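PDB 5GV3: lysosome-associated membrane glycoprotein 2 from Mus musculus, which is a heavily glycosylated lysosomal membrane protein that supports lysosome biogenesis and autophagy and promotes lumenal acidification by directly inhibiting the proton channel TMEM175. Local coordinates for residues His107-Pro112 with Thr134-Lys139; Leu2-Thr7 with Ile60-Gly65; Phe115-Pro118 with Ile122-Cys125. All blocks are in the same frame, centred on the assembly; numbering follows the deposited sequence.

Contact 1. Residues His107-Pro112 with Thr134-Lys139; sequences HTVKNP and TPVVQK. With NAG (2-acetamido-2-deoxy-beta-D-glucopyranose), chain M.
The side-chain amides of N111 and Q138 meet with their planes turned 59° apart. N111 ND2 comes in above the plane of the Q138 amide and gives a weak hydrogen bond to Q138 OE1 at 3.4 Å, with an N-H...O angle of 156°. On that same face, but out beyond the nitrogen, V109 CG1 lies 4.3 Å from Q138 NE2. The nitrogen itself donates to a water, Q138 NE2 to water oxygen 2.9 Å, and the water in turn donates to V109 O at 3.1 Å, so a backbone carbonyl of one strand is tied to a side chain of the other. The stronger partners of both amides lie outside the two segments: Y140 OH is hydrogen-bonded to Q138 OE1, while N111 OD1 accepts from the backbone N of E113. With both ends engaged, the glutamine amide is probably fixed against rotation in a buried setting. Next to this polar patch, V109 and V136 slide past each other, CG2 against CG2 at 3.6 Å; in each valine that methyl stands anti to the carbonyl carbon. The example illustrates how facing sheets can mix methyl packing with a weak amide-amide bond and a water that links a side-chain amide to a backbone carbonyl. Segment 107-112 belongs to the four-stranded antiparallel sheet, where V109 pairs with L88, and segment 134-139 enters strand 136-146 of the larger sheet after a cis peptide at P135. L133 of strand 129-133 touches V109, N111 and Q138, L88 of strand 81-91 packs on V136, and F22 of strand 11-28 covers Q138.

Contact 2. Residues Leu2-Thr7 with Ile60-Gly65; sequences LIVNLT and IMIQFG. With NAG (2-acetamido-2-deoxy-beta-D-glucopyranose), chain L.
V4 packs against two isoleucines at once, giving one methyl to each. Its CG1 lies 4.3 Å from I60 CG1, and its CG2 lies 4.2 Å from I62 CD1. I60 starts out at an angle to strand 2-7, but its chain brings the outer carbons nearer. In I62 the second torsion is bent rather than extended (chi2 -66°), and the terminal methyl is the atom that meets the valine. The spacing is that of ordinary van der Waals packing, and all three residues are buried, W70 covering both isoleucines and W18 lying against V4. Such face-to-face packing, by side chains alone, is how two separate sheets of a beta fold are held together: strand 2-8 pairs with strand 11-28 in the larger sheet, strand 59-64 with strand 68-76 in the four-stranded one, consistent with the beta-prism described for LAMP lumenal domains, of which this is the first, membrane-distal one of LAMP-2. Strand alternation then divides the protein surface from this interior. One residue beyond V4, N5 carries an N-linked sugar, its ND2 joined to C1 of the N-acetylglucosamine by a covalent bond of 1.4 Å. N5 alternates with the inward V4; with CG anti to the backbone N (chi1 -179°) its amide extends to the sugar, and its OD1 is hydrogen-bonded to T12 OG1. T7, the exposed threonine of the N5-L6-T7 glycosylation sequon, borders the sugar with its methyl, CG2 being 3.9 Å from the sugar C6.

Contact 3. Residues Phe115-Pro118 with Ile122-Cys125; sequences FKVP and IFKC
F123 reaches across to F115 and V117, and its side chain can be followed outward atom by atom as a worked example of graded packing. CB meets the valine first, lying 4.0 Å from V117 CG1. The start of the ring belongs to the other methyl, with F123 CG 4.1 Å from V117 CG2. At F123 CD1 the surroundings change: V117 CG2 is still 4.0 Å away, but CE2 of F115 is now almost as near. Further out the valine gives way to the second aromatic ring. F123 CE1 approaches F115 CE2 to 3.4 Å, the closest point between the segments, and the tip atom, F123 CZ, lies 3.5 Å from the same F115 CE2. The rings form an offset edge-to-face pair, the edge of F115 directed at the face of F123, with centroids 5.2 Å apart and planes inclined at 62°. Seen from F115, the nearest atom of its partner sits at the ring edge, close to the ring plane. Both phenylalanines hold CG anti to the backbone N (chi1 -169° for F115 and 178° for F123), and the two side chains come from opposite directions. V117, by contrast, crosses F123 at about a right angle. C161, the disulfide partner of C125, also touches F123, placing the ring beside the covalent link of this region. In the backbone, F115 and V117 pair with I83 and Y81, whereas F123 pairs with L145 of the larger sheet. Two segments separated by only three residues thus face each other through their side chains while pairing in different sheets, which is the hallmark of a beta-arch and not of a beta-hairpin.

In the fold
From the N terminus, the first strand waits for 52 intervening residues before contact 2 closes its loop with residues 60-65, joining the larger, mixed sheet to one outermost strand of the four-stranded sheet. Contact 1 opens later, at residues 107-112 on the other outermost strand, 106-117. Before it closes, the same strand runs on into contact 3, whose short loop between 115-118 and 122-125 is thereby contained within that of contact 1; residues 134-139 then complete the outer loop. Contact 2 stands in series with both, crossing neither. The three centres are 18 to 21 Å apart, so the two sheets are joined at well-separated points.

Contact 1. Residues His107-Pro112 with Thr134-Lys139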
ATOM      1  N   HIS A 107     -12.242 -10.717   2.438  1.00 50.39           N
ATOM      2  CA  HIS A 107     -12.279  -9.925   3.647  1.00 53.34           C
ATOM      3  C   HIS A 107     -11.508  -8.635   3.429  1.00 52.95           C
ATOM      4  O   HIS A 107     -10.524  -8.599   2.695  1.00 52.24           O
ATOM      5  CB  HIS A 107     -11.729 -10.694   4.847  1.00 44.77           C
ATOM      6  CG  HIS A 107     -12.523 -11.915   5.202  1.00 61.82           C
ATOM      7  ND1 HIS A 107     -13.822 -11.838   5.664  1.00 79.16           N
ATOM      8  CD2 HIS A 107     -12.189 -13.226   5.247  1.00 55.18           C
ATOM      9  CE1 HIS A 107     -14.275 -13.051   5.917  1.00 84.50           C
ATOM     10  NE2 HIS A 107     -13.299 -13.911   5.688  1.00 72.89           N
ATOM     11  N   THR A 108     -11.973  -7.572   4.068  1.00 47.90           N
ATOM     12  CA  THR A 108     -11.401  -6.251   3.862  1.00 53.39           C
ATOM     13  C   THR A 108     -11.010  -5.638   5.199  1.00 53.94           C
ATOM     14  O   THR A 108     -11.783  -5.646   6.155  1.00 56.93           O
ATOM     15  CB  THR A 108     -12.395  -5.322   3.136  1.00 45.25           C
ATOM     16  OG1 THR A 108     -12.780  -5.915   1.890  1.00 55.30           O
ATOM     17  CG2 THR A 108     -11.771  -3.969   2.866  1.00 45.55           C
ATOM     18  N   VAL A 109      -9.776  -5.174   5.292  1.00 45.86           N
ATOM     19  CA  VAL A 109      -9.328  -4.497   6.496  1.00 45.21           C
ATOM     20  C   VAL A 109      -9.019  -3.058   6.140  1.00 47.93           C
ATOM     21  O   VAL A 109      -8.376  -2.781   5.128  1.00 49.28           O
ATOM     22  CB  VAL A 109      -8.107  -5.183   7.122  1.00 45.13           C
ATOM     23  CG1 VAL A 109      -7.676  -4.457   8.383  1.00 51.98           C
ATOM     24  CG2 VAL A 109      -8.440  -6.632   7.428  1.00 47.02           C
ATOM     25  N   LYS A 110      -9.511  -2.139   6.960  1.00 50.44           N
ATOM     26  CA  LYS A 110      -9.312  -0.725   6.699  1.00 49.78           C
ATOM     27  C   LYS A 110      -8.276  -0.151   7.669  1.00 51.54           C
ATOM     28  O   LYS A 110      -8.226  -0.520   8.845  1.00 60.35           O
ATOM     29  CB  LYS A 110     -10.649   0.009   6.797  1.00 52.65           C
ATOM     30  CG  LYS A 110     -10.776   1.215   5.884  1.00 69.44           C
ATOM     31  CD  LYS A 110     -12.227   1.673   5.821  1.00 86.54           C
ATOM     32  CE  LYS A 110     -13.086   0.644   5.083  1.00 72.82           C
ATOM     33  NZ  LYS A 110     -14.439   1.155   4.733  1.00 81.42           N
ATOM     34  N   ASN A 111      -7.458   0.761   7.165  1.00 52.37           N
ATOM     35  CA  ASN A 111      -6.431   1.409   7.965  1.00 53.92           C
ATOM     36  C   ASN A 111      -6.874   2.826   8.290  1.00 57.36           C
ATOM     37  O   ASN A 111      -7.193   3.596   7.390  1.00 63.73           O
ATOM     38  CB  ASN A 111      -5.097   1.410   7.206  1.00 55.88           C
ATOM     39  CG  ASN A 111      -3.917   1.798   8.074  1.00 59.63           C
ATOM     40  OD1 ASN A 111      -4.010   2.704   8.900  1.00 51.84           O
ATOM     41  ND2 ASN A 111      -2.788   1.120   7.877  1.00 50.86           N
ATOM     42  N   PRO A 112      -6.938   3.160   9.590  1.00 69.70           N
ATOM     43  CA  PRO A 112      -7.393   4.484  10.041  1.00 62.83           C
ATOM     44  C   PRO A 112      -6.373   5.587   9.799  1.00 72.63           C
ATOM     45  O   PRO A 112      -6.712   6.759   9.954  1.00 60.70           O
ATOM     46  CB  PRO A 112      -7.615   4.290  11.545  1.00 63.64           C
ATOM     47  CG  PRO A 112      -7.627   2.792  11.759  1.00 67.41           C
ATOM     48  CD  PRO A 112      -6.709   2.247  10.720  1.00 62.19           C
ATOM     49  N   THR A 134      -5.718  -6.175  13.511  1.00 46.40           N
ATOM     50  CA  THR A 134      -6.247  -7.527  13.715  1.00 49.65           C
ATOM     51  C   THR A 134      -7.447  -7.827  12.819  1.00 48.67           C
ATOM     52  O   THR A 134      -8.400  -7.046  12.777  1.00 49.88           O
ATOM     53  CB  THR A 134      -6.651  -7.721  15.190  1.00 56.29           C
ATOM     54  OG1 THR A 134      -5.505  -7.522  16.027  1.00 72.71           O
ATOM     55  CG2 THR A 134      -7.237  -9.109  15.434  1.00 56.28           C
ATOM     56  N   PRO A 135      -7.408  -8.956  12.089  1.00 43.76           N
ATOM     57  CA  PRO A 135      -6.419 -10.041  12.088  1.00 44.40           C
ATOM     58  C   PRO A 135      -5.253  -9.841  11.126  1.00 45.13           C
ATOM     59  O   PRO A 135      -4.649 -10.828  10.715  1.00 44.64           O
ATOM     60  CB  PRO A 135      -7.245 -11.240  11.638  1.00 44.98           C
ATOM     61  CG  PRO A 135      -8.200 -10.644  10.652  1.00 43.98           C
ATOM     62  CD  PRO A 135      -8.506  -9.239  11.147  1.00 47.49           C
ATOM     63  N   VAL A 136      -4.930  -8.600  10.780  1.00 40.94           N
ATOM     64  CA  VAL A 136      -3.868  -8.367   9.806  1.00 54.31           C
ATOM     65  C   VAL A 136      -2.782  -7.439  10.344  1.00 49.59           C
ATOM     66  O   VAL A 136      -3.067  -6.357  10.848  1.00 47.65           O
ATOM     67  CB  VAL A 136      -4.432  -7.759   8.506  1.00 45.20           C
ATOM     68  CG1 VAL A 136      -3.315  -7.515   7.516  1.00 47.41           C
ATOM     69  CG2 VAL A 136      -5.495  -8.676   7.893  1.00 38.35           C
ATOM     70  N   VAL A 137      -1.530  -7.878  10.256  1.00 44.49           N
ATOM     71  CA  VAL A 137      -0.408  -6.992  10.542  1.00 38.24           C
ATOM     72  C   VAL A 137       0.204  -6.499   9.228  1.00 45.04           C
ATOM     73  O   VAL A 137       0.708  -7.299   8.434  1.00 42.66           O
ATOM     74  CB  VAL A 137       0.650  -7.697  11.403  1.00 47.06           C
ATOM     75  CG1 VAL A 137       1.901  -6.832  11.544  1.00 43.76           C
ATOM     76  CG2 VAL A 137       0.074  -8.034  12.768  1.00 41.55           C
ATOM     77  N   GLN A 138       0.143  -5.189   8.998  1.00 36.22           N
ATOM     78  CA  GLN A 138       0.685  -4.587   7.787  1.00 40.57           C
ATOM     79  C   GLN A 138       2.050  -3.960   8.050  1.00 40.05           C
ATOM     80  O   GLN A 138       2.231  -3.226   9.018  1.00 45.17           O
ATOM     81  CB  GLN A 138      -0.281  -3.534   7.238  1.00 42.14           C
ATOM     82  CG  GLN A 138      -1.700  -4.055   7.062  1.00 39.67           C
ATOM     83  CD  GLN A 138      -2.671  -3.002   6.577  1.00 46.33           C
ATOM     84  OE1 GLN A 138      -2.289  -1.861   6.320  1.00 43.17           O
ATOM     85  NE2 GLN A 138      -3.939  -3.381   6.452  1.00 44.79           N
ATOM     86  N   LYS A 139       3.020  -4.280   7.200  1.00 35.90           N
ATOM     87  CA  LYS A 139       4.346  -3.675   7.305  1.00 38.83           C
ATOM     88  C   LYS A 139       4.737  -2.990   5.998  1.00 39.44           C
ATOM     89  O   LYS A 139       4.596  -3.561   4.918  1.00 38.91           O
ATOM     90  CB  LYS A 139       5.390  -4.722   7.699  1.00 36.02           C
ATOM     91  CG  LYS A 139       5.259  -5.222   9.140  1.00 43.02           C
ATOM     92  CD  LYS A 139       6.373  -6.204   9.479  1.00 39.93           C
ATOM     93  CE  LYS A 139       6.296  -6.680  10.924  1.00 46.11           C
ATOM     94  NZ  LYS A 139       6.510  -5.548  11.864  1.00 52.24           N
TER
HETATM   95  C1  NAG M 211       8.094  -8.840   6.355  1.00 52.27           C
HETATM   96  C2  NAG M 211       9.204  -9.895   6.258  1.00 62.28           C
HETATM   97  C3  NAG M 211      10.091  -9.842   7.498  1.00 52.43           C
HETATM   98  C4  NAG M 211      10.595  -8.423   7.731  1.00 53.31           C
HETATM   99  C5  NAG M 211       9.430  -7.438   7.761  1.00 40.71           C
HETATM  100  C6  NAG M 211       9.881  -6.000   7.853  1.00 44.48           C
HETATM  101  C7  NAG M 211       8.811 -11.944   4.955  1.00 67.40           C
HETATM  102  C8  NAG M 211       8.175 -13.304   4.941  1.00 49.29           C
HETATM  103  N2  NAG M 211       8.654 -11.231   6.079  1.00 61.14           N
HETATM  104  O3  NAG M 211      11.192 -10.727   7.340  1.00 61.48           O
HETATM  105  O4  NAG M 211      11.309  -8.359   8.961  1.00 52.37           O
HETATM  106  O5  NAG M 211       8.677  -7.549   6.545  1.00 51.85           O
HETATM  107  O6  NAG M 211      10.541  -5.613   6.657  1.00 49.89           O
HETATM  108  O7  NAG M 211       9.437 -11.508   3.994  1.00 73.98           O
HETATM  109  O   HOH W   1      -5.736  -1.266   5.493  1.00 47.79           O

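Contact 2. Residues Leu2-Thr7 with Ile60-Gly65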
ATOM      1  N   LEU A   2       8.435  -2.722  -5.056  1.00 43.56           N
ATOM      2  CA  LEU A   2       7.301  -2.092  -5.738  1.00 36.21           C
ATOM      3  C   LEU A   2       7.588  -0.687  -6.276  1.00 36.44           C
ATOM      4  O   LEU A   2       7.995   0.201  -5.530  1.00 36.83           O
ATOM      5  CB  LEU A   2       6.087  -2.081  -4.809  1.00 43.07           C
ATOM      6  CG  LEU A   2       5.749  -3.517  -4.351  1.00 43.06           C
ATOM      7  CD1 LEU A   2       4.619  -3.513  -3.337  1.00 37.85           C
ATOM      8  CD2 LEU A   2       5.459  -4.468  -5.511  1.00 42.03           C
ATOM      9  N   ILE A   3       7.394  -0.499  -7.575  1.00 39.65           N
ATOM     10  CA  ILE A   3       7.581   0.809  -8.188  1.00 38.01           C
ATOM     11  C   ILE A   3       6.398   1.143  -9.066  1.00 40.25           C
ATOM     12  O   ILE A   3       6.056   0.403  -9.987  1.00 42.35           O
ATOM     13  CB  ILE A   3       8.859   0.900  -9.043  1.00 45.46           C
ATOM     14  CG1 ILE A   3      10.107   0.769  -8.170  1.00 51.09           C
ATOM     15  CG2 ILE A   3       8.894   2.237  -9.779  1.00 46.13           C
ATOM     16  CD1 ILE A   3      11.369   0.464  -8.961  1.00 51.72           C
ATOM     17  N   VAL A   4       5.768   2.267  -8.757  1.00 40.25           N
ATOM     18  CA  VAL A   4       4.676   2.786  -9.559  1.00 39.27           C
ATOM     19  C   VAL A   4       5.058   4.175 -10.030  1.00 41.55           C
ATOM     20  O   VAL A   4       5.099   5.113  -9.239  1.00 46.08           O
ATOM     21  CB  VAL A   4       3.362   2.801  -8.762  1.00 34.13           C
ATOM     22  CG1 VAL A   4       2.236   3.437  -9.570  1.00 34.21           C
ATOM     23  CG2 VAL A   4       2.989   1.376  -8.359  1.00 43.27           C
ATOM     24  N   ASN A   5       5.379   4.283 -11.313  1.00 44.31           N
ATOM     25  CA  ASN A   5       5.814   5.533 -11.909  1.00 43.44           C
ATOM     26  C   ASN A   5       4.815   5.940 -12.986  1.00 47.29           C
ATOM     27  O   ASN A   5       4.910   5.494 -14.132  1.00 38.23           O
ATOM     28  CB  ASN A   5       7.229   5.372 -12.477  1.00 36.78           C
ATOM     29  CG  ASN A   5       7.781   6.650 -13.099  1.00 56.36           C
ATOM     30  OD1 ASN A   5       7.133   7.697 -13.108  1.00 47.51           O
ATOM     31  ND2 ASN A   5       9.006   6.561 -13.612  1.00 48.67           N
ATOM     32  N   LEU A   6       3.826   6.743 -12.594  1.00 37.40           N
ATOM     33  CA  LEU A   6       2.778   7.169 -13.503  1.00 43.02           C
ATOM     34  C   LEU A   6       3.178   8.466 -14.195  1.00 39.26           C
ATOM     35  O   LEU A   6       3.680   9.389 -13.556  1.00 49.22           O
ATOM     36  CB  LEU A   6       1.471   7.378 -12.745  1.00 33.27           C
ATOM     37  CG  LEU A   6       0.987   6.169 -11.940  1.00 47.64           C
ATOM     38  CD1 LEU A   6      -0.283   6.514 -11.190  1.00 36.74           C
ATOM     39  CD2 LEU A   6       0.771   5.002 -12.867  1.00 36.09           C
ATOM     40  N   THR A   7       2.938   8.537 -15.500  1.00 40.74           N
ATOM     41  CA  THR A   7       3.307   9.710 -16.283  1.00 52.08           C
ATOM     42  C   THR A   7       2.131  10.222 -17.098  1.00 54.86           C
ATOM     43  O   THR A   7       1.266   9.450 -17.503  1.00 48.13           O
ATOM     44  CB  THR A   7       4.483   9.433 -17.248  1.00 50.03           C
ATOM     45  OG1 THR A   7       4.084   8.464 -18.228  1.00 43.36           O
ATOM     46  CG2 THR A   7       5.724   8.941 -16.498  1.00 44.49           C
ATOM     47  N   ILE A  60      -3.273   4.586  -5.917  1.00 39.46           N
ATOM     48  CA  ILE A  60      -2.490   3.426  -6.284  1.00 38.00           C
ATOM     49  C   ILE A  60      -3.249   2.161  -5.942  1.00 40.00           C
ATOM     50  O   ILE A  60      -3.804   2.031  -4.852  1.00 37.99           O
ATOM     51  CB  ILE A  60      -1.132   3.405  -5.581  1.00 30.76           C
ATOM     52  CG1 ILE A  60      -0.211   4.472  -6.176  1.00 37.07           C
ATOM     53  CG2 ILE A  60      -0.481   2.045  -5.704  1.00 40.87           C
ATOM     54  CD1 ILE A  60       1.079   4.629  -5.382  1.00 36.83           C
ATOM     55  N   MET A  61      -3.284   1.240  -6.897  1.00 37.08           N
ATOM     56  CA  MET A  61      -3.892  -0.061  -6.676  1.00 45.20           C
ATOM     57  C   MET A  61      -2.918  -1.186  -7.014  1.00 42.40           C
ATOM     58  O   MET A  61      -2.233  -1.138  -8.024  1.00 38.70           O
ATOM     59  CB  MET A  61      -5.171  -0.194  -7.496  1.00 45.91           C
ATOM     60  CG  MET A  61      -6.198   0.877  -7.176  1.00 51.09           C
ATOM     61  SD  MET A  61      -7.691   0.736  -8.169  1.00 51.48           S
ATOM     62  CE  MET A  61      -8.340  -0.819  -7.553  1.00 51.29           C
ATOM     63  N   ILE A  62      -2.809  -2.166  -6.126  1.00 43.28           N
ATOM     64  CA  ILE A  62      -1.907  -3.285  -6.341  1.00 34.95           C
ATOM     65  C   ILE A  62      -2.682  -4.598  -6.302  1.00 41.92           C
ATOM     66  O   ILE A  62      -3.451  -4.826  -5.379  1.00 41.09           O
ATOM     67  CB  ILE A  62      -0.787  -3.302  -5.293  1.00 41.13           C
ATOM     68  CG1 ILE A  62       0.034  -2.003  -5.374  1.00 37.15           C
ATOM     69  CG2 ILE A  62       0.091  -4.532  -5.466  1.00 41.15           C
ATOM     70  CD1 ILE A  62       0.820  -1.837  -6.685  1.00 28.30           C
ATOM     71  N   GLN A  63      -2.502  -5.449  -7.306  1.00 42.64           N
ATOM     72  CA  GLN A  63      -3.114  -6.779  -7.274  1.00 48.11           C
ATOM     73  C   GLN A  63      -2.029  -7.844  -7.259  1.00 45.66           C
ATOM     74  O   GLN A  63      -0.976  -7.679  -7.866  1.00 47.59           O
ATOM     75  CB  GLN A  63      -4.054  -7.008  -8.466  1.00 42.50           C
ATOM     76  CG  GLN A  63      -5.020  -5.875  -8.746  1.00 45.14           C
ATOM     77  CD  GLN A  63      -4.353  -4.704  -9.453  1.00 50.34           C
ATOM     78  OE1 GLN A  63      -3.483  -4.891 -10.299  1.00 49.86           O
ATOM     79  NE2 GLN A  63      -4.743  -3.493  -9.089  1.00 40.26           N
ATOM     80  N   PHE A  64      -2.290  -8.934  -6.554  1.00 47.26           N
ATOM     81  CA  PHE A  64      -1.365 -10.053  -6.509  1.00 49.70           C
ATOM     82  C   PHE A  64      -2.126 -11.377  -6.549  1.00 69.97           C
ATOM     83  O   PHE A  64      -2.643 -11.839  -5.529  1.00 62.98           O
ATOM     84  CB  PHE A  64      -0.493  -9.963  -5.257  1.00 51.59           C
ATOM     85  CG  PHE A  64       0.430 -11.130  -5.076  1.00 63.26           C
ATOM     86  CD1 PHE A  64       1.257 -11.542  -6.106  1.00 59.93           C
ATOM     87  CD2 PHE A  64       0.476 -11.810  -3.871  1.00 67.95           C
ATOM     88  CE1 PHE A  64       2.108 -12.616  -5.939  1.00 69.20           C
ATOM     89  CE2 PHE A  64       1.324 -12.887  -3.694  1.00 72.18           C
ATOM     90  CZ  PHE A  64       2.144 -13.292  -4.727  1.00 65.18           C
ATOM     91  N   GLY A  65      -2.204 -11.974  -7.735  1.00 57.97           N
ATOM     92  CA  GLY A  65      -2.896 -13.240  -7.912  1.00 62.22           C
ATOM     93  C   GLY A  65      -4.408 -13.183  -7.754  1.00 73.05           C
ATOM     94  O   GLY A  65      -5.060 -12.278  -8.271  1.00 64.59           O
TER
HETATM   95  C1  NAG L 210       9.638   7.675 -14.243  1.00 50.91           C
HETATM   96  C2  NAG L 210      11.170   7.684 -14.040  1.00 49.80           C
HETATM   97  C3  NAG L 210      11.841   8.782 -14.872  1.00 60.02           C
HETATM   98  C4  NAG L 210      11.388   8.698 -16.325  1.00 56.65           C
HETATM   99  C5  NAG L 210       9.863   8.702 -16.396  1.00 51.22           C
HETATM  100  C6  NAG L 210       9.340   8.535 -17.803  1.00 46.17           C
HETATM  101  C7  NAG L 210      11.342   8.730 -11.730  1.00 64.59           C
HETATM  102  C8  NAG L 210      10.561   9.938 -12.181  1.00 60.38           C
HETATM  103  N2  NAG L 210      11.571   7.750 -12.629  1.00 49.50           N
HETATM  104  O3  NAG L 210      13.256   8.662 -14.795  1.00 57.78           O
HETATM  105  O4  NAG L 210      11.902   9.805 -17.055  1.00 54.39           O
HETATM  106  O5  NAG L 210       9.348   7.601 -15.636  1.00 47.74           O
HETATM  107  O6  NAG L 210       9.043   7.170 -18.074  1.00 59.33           O
HETATM  108  O7  NAG L 210      11.755   8.641 -10.579  1.00 74.99           O

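Contact 3. Residues Phe115-Pro118 with Ile122-Cys125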
ATOM      1  N   PHE A 115      -2.168  10.274   6.836  1.00 52.58           N
ATOM      2  CA  PHE A 115      -0.860  10.866   7.002  1.00 59.60           C
ATOM      3  C   PHE A 115      -0.680  12.078   6.125  1.00 51.26           C
ATOM      4  O   PHE A 115      -1.221  12.173   5.027  1.00 58.83           O
ATOM      5  CB  PHE A 115       0.238   9.847   6.712  1.00 63.52           C
ATOM      6  CG  PHE A 115       1.608  10.308   7.122  1.00 71.12           C
ATOM      7  CD1 PHE A 115       1.909  10.526   8.459  1.00 74.46           C
ATOM      8  CD2 PHE A 115       2.593  10.523   6.174  1.00 67.48           C
ATOM      9  CE1 PHE A 115       3.169  10.949   8.842  1.00 80.38           C
ATOM     10  CE2 PHE A 115       3.855  10.945   6.551  1.00 73.11           C
ATOM     11  CZ  PHE A 115       4.145  11.158   7.888  1.00 67.55           C
ATOM     12  N   LYS A 116       0.103  13.008   6.635  1.00 63.54           N
ATOM     13  CA  LYS A 116       0.280  14.274   5.981  1.00 54.79           C
ATOM     14  C   LYS A 116       1.656  14.519   5.393  1.00 55.46           C
ATOM     15  O   LYS A 116       2.668  14.314   6.050  1.00 59.85           O
ATOM     16  CB  LYS A 116      -0.086  15.365   6.962  1.00 65.18           C
ATOM     17  CG  LYS A 116      -0.814  16.394   6.245  1.00 74.06           C
ATOM     18  CD  LYS A 116      -1.880  15.711   5.441  1.00 78.81           C
ATOM     19  CE  LYS A 116      -2.827  16.716   4.962  1.00 82.98           C
ATOM     20  NZ  LYS A 116      -3.634  16.253   3.831  1.00 77.97           N
ATOM     21  N   VAL A 117       1.675  14.947   4.133  1.00 55.70           N
ATOM     22  CA  VAL A 117       2.920  15.212   3.432  1.00 63.92           C
ATOM     23  C   VAL A 117       2.793  16.508   2.644  1.00 66.98           C
ATOM     24  O   VAL A 117       1.796  16.730   1.949  1.00 64.38           O
ATOM     25  CB  VAL A 117       3.290  14.054   2.471  1.00 58.87           C
ATOM     26  CG1 VAL A 117       4.542  14.391   1.682  1.00 57.34           C
ATOM     27  CG2 VAL A 117       3.498  12.763   3.246  1.00 54.29           C
ATOM     28  N   PRO A 118       3.795  17.387   2.773  1.00 57.92           N
ATOM     29  CA  PRO A 118       3.825  18.632   2.009  1.00 55.53           C
ATOM     30  C   PRO A 118       3.876  18.387   0.521  1.00 58.68           C
ATOM     31  O   PRO A 118       4.264  17.310   0.072  1.00 58.08           O
ATOM     32  CB  PRO A 118       5.117  19.307   2.476  1.00 52.29           C
ATOM     33  CG  PRO A 118       5.404  18.717   3.788  1.00 58.35           C
ATOM     34  CD  PRO A 118       4.901  17.308   3.739  1.00 65.06           C
ATOM     35  N   ILE A 122       9.640  14.921  -1.839  1.00 54.70           N
ATOM     36  CA  ILE A 122       9.515  13.475  -1.889  1.00 49.46           C
ATOM     37  C   ILE A 122       9.540  12.951  -0.463  1.00 45.55           C
ATOM     38  O   ILE A 122      10.399  13.329   0.336  1.00 48.63           O
ATOM     39  CB  ILE A 122      10.624  12.803  -2.741  1.00 48.54           C
ATOM     40  CG1 ILE A 122      10.492  11.275  -2.683  1.00 39.00           C
ATOM     41  CG2 ILE A 122      12.008  13.244  -2.302  1.00 36.66           C
ATOM     42  CD1 ILE A 122      11.014  10.571  -3.915  1.00 46.99           C
ATOM     43  N   PHE A 123       8.553  12.133  -0.119  1.00 36.21           N
ATOM     44  CA  PHE A 123       8.495  11.572   1.220  1.00 37.06           C
ATOM     45  C   PHE A 123       9.371  10.325   1.289  1.00 38.35           C
ATOM     46  O   PHE A 123       9.254   9.422   0.458  1.00 42.61           O
ATOM     47  CB  PHE A 123       7.057  11.243   1.617  1.00 39.02           C
ATOM     48  CG  PHE A 123       6.948  10.608   2.964  1.00 43.65           C
ATOM     49  CD1 PHE A 123       7.130  11.359   4.110  1.00 51.12           C
ATOM     50  CD2 PHE A 123       6.678   9.256   3.087  1.00 51.08           C
ATOM     51  CE1 PHE A 123       7.041  10.769   5.360  1.00 42.02           C
ATOM     52  CE2 PHE A 123       6.584   8.667   4.334  1.00 50.21           C
ATOM     53  CZ  PHE A 123       6.769   9.427   5.470  1.00 46.72           C
ATOM     54  N   LYS A 124      10.250  10.272   2.278  1.00 35.76           N
ATOM     55  CA  LYS A 124      11.173   9.158   2.369  1.00 46.07           C
ATOM     56  C   LYS A 124      11.099   8.505   3.735  1.00 43.43           C
ATOM     57  O   LYS A 124      11.107   9.185   4.764  1.00 47.60           O
ATOM     58  CB  LYS A 124      12.617   9.601   2.084  1.00 45.58           C
ATOM     59  CG  LYS A 124      13.584   8.422   1.945  1.00 51.75           C
ATOM     60  CD  LYS A 124      15.016   8.737   2.383  1.00 61.54           C
ATOM     61  CE  LYS A 124      15.145   8.709   3.896  1.00 64.36           C
ATOM     62  NZ  LYS A 124      16.542   8.455   4.324  1.00 61.01           N
ATOM     63  N   CYS A 125      11.014   7.182   3.730  1.00 39.35           N
ATOM     64  CA  CYS A 125      11.051   6.401   4.952  1.00 40.51           C
ATOM     65  C   CYS A 125      11.479   4.982   4.586  1.00 42.48           C
ATOM     66  O   CYS A 125      10.630   4.132   4.332  1.00 41.14           O
ATOM     67  CB  CYS A 125       9.672   6.412   5.637  1.00 36.41           C
ATOM     68  SG  CYS A 125       9.623   5.813   7.355  1.00 48.34           S
TER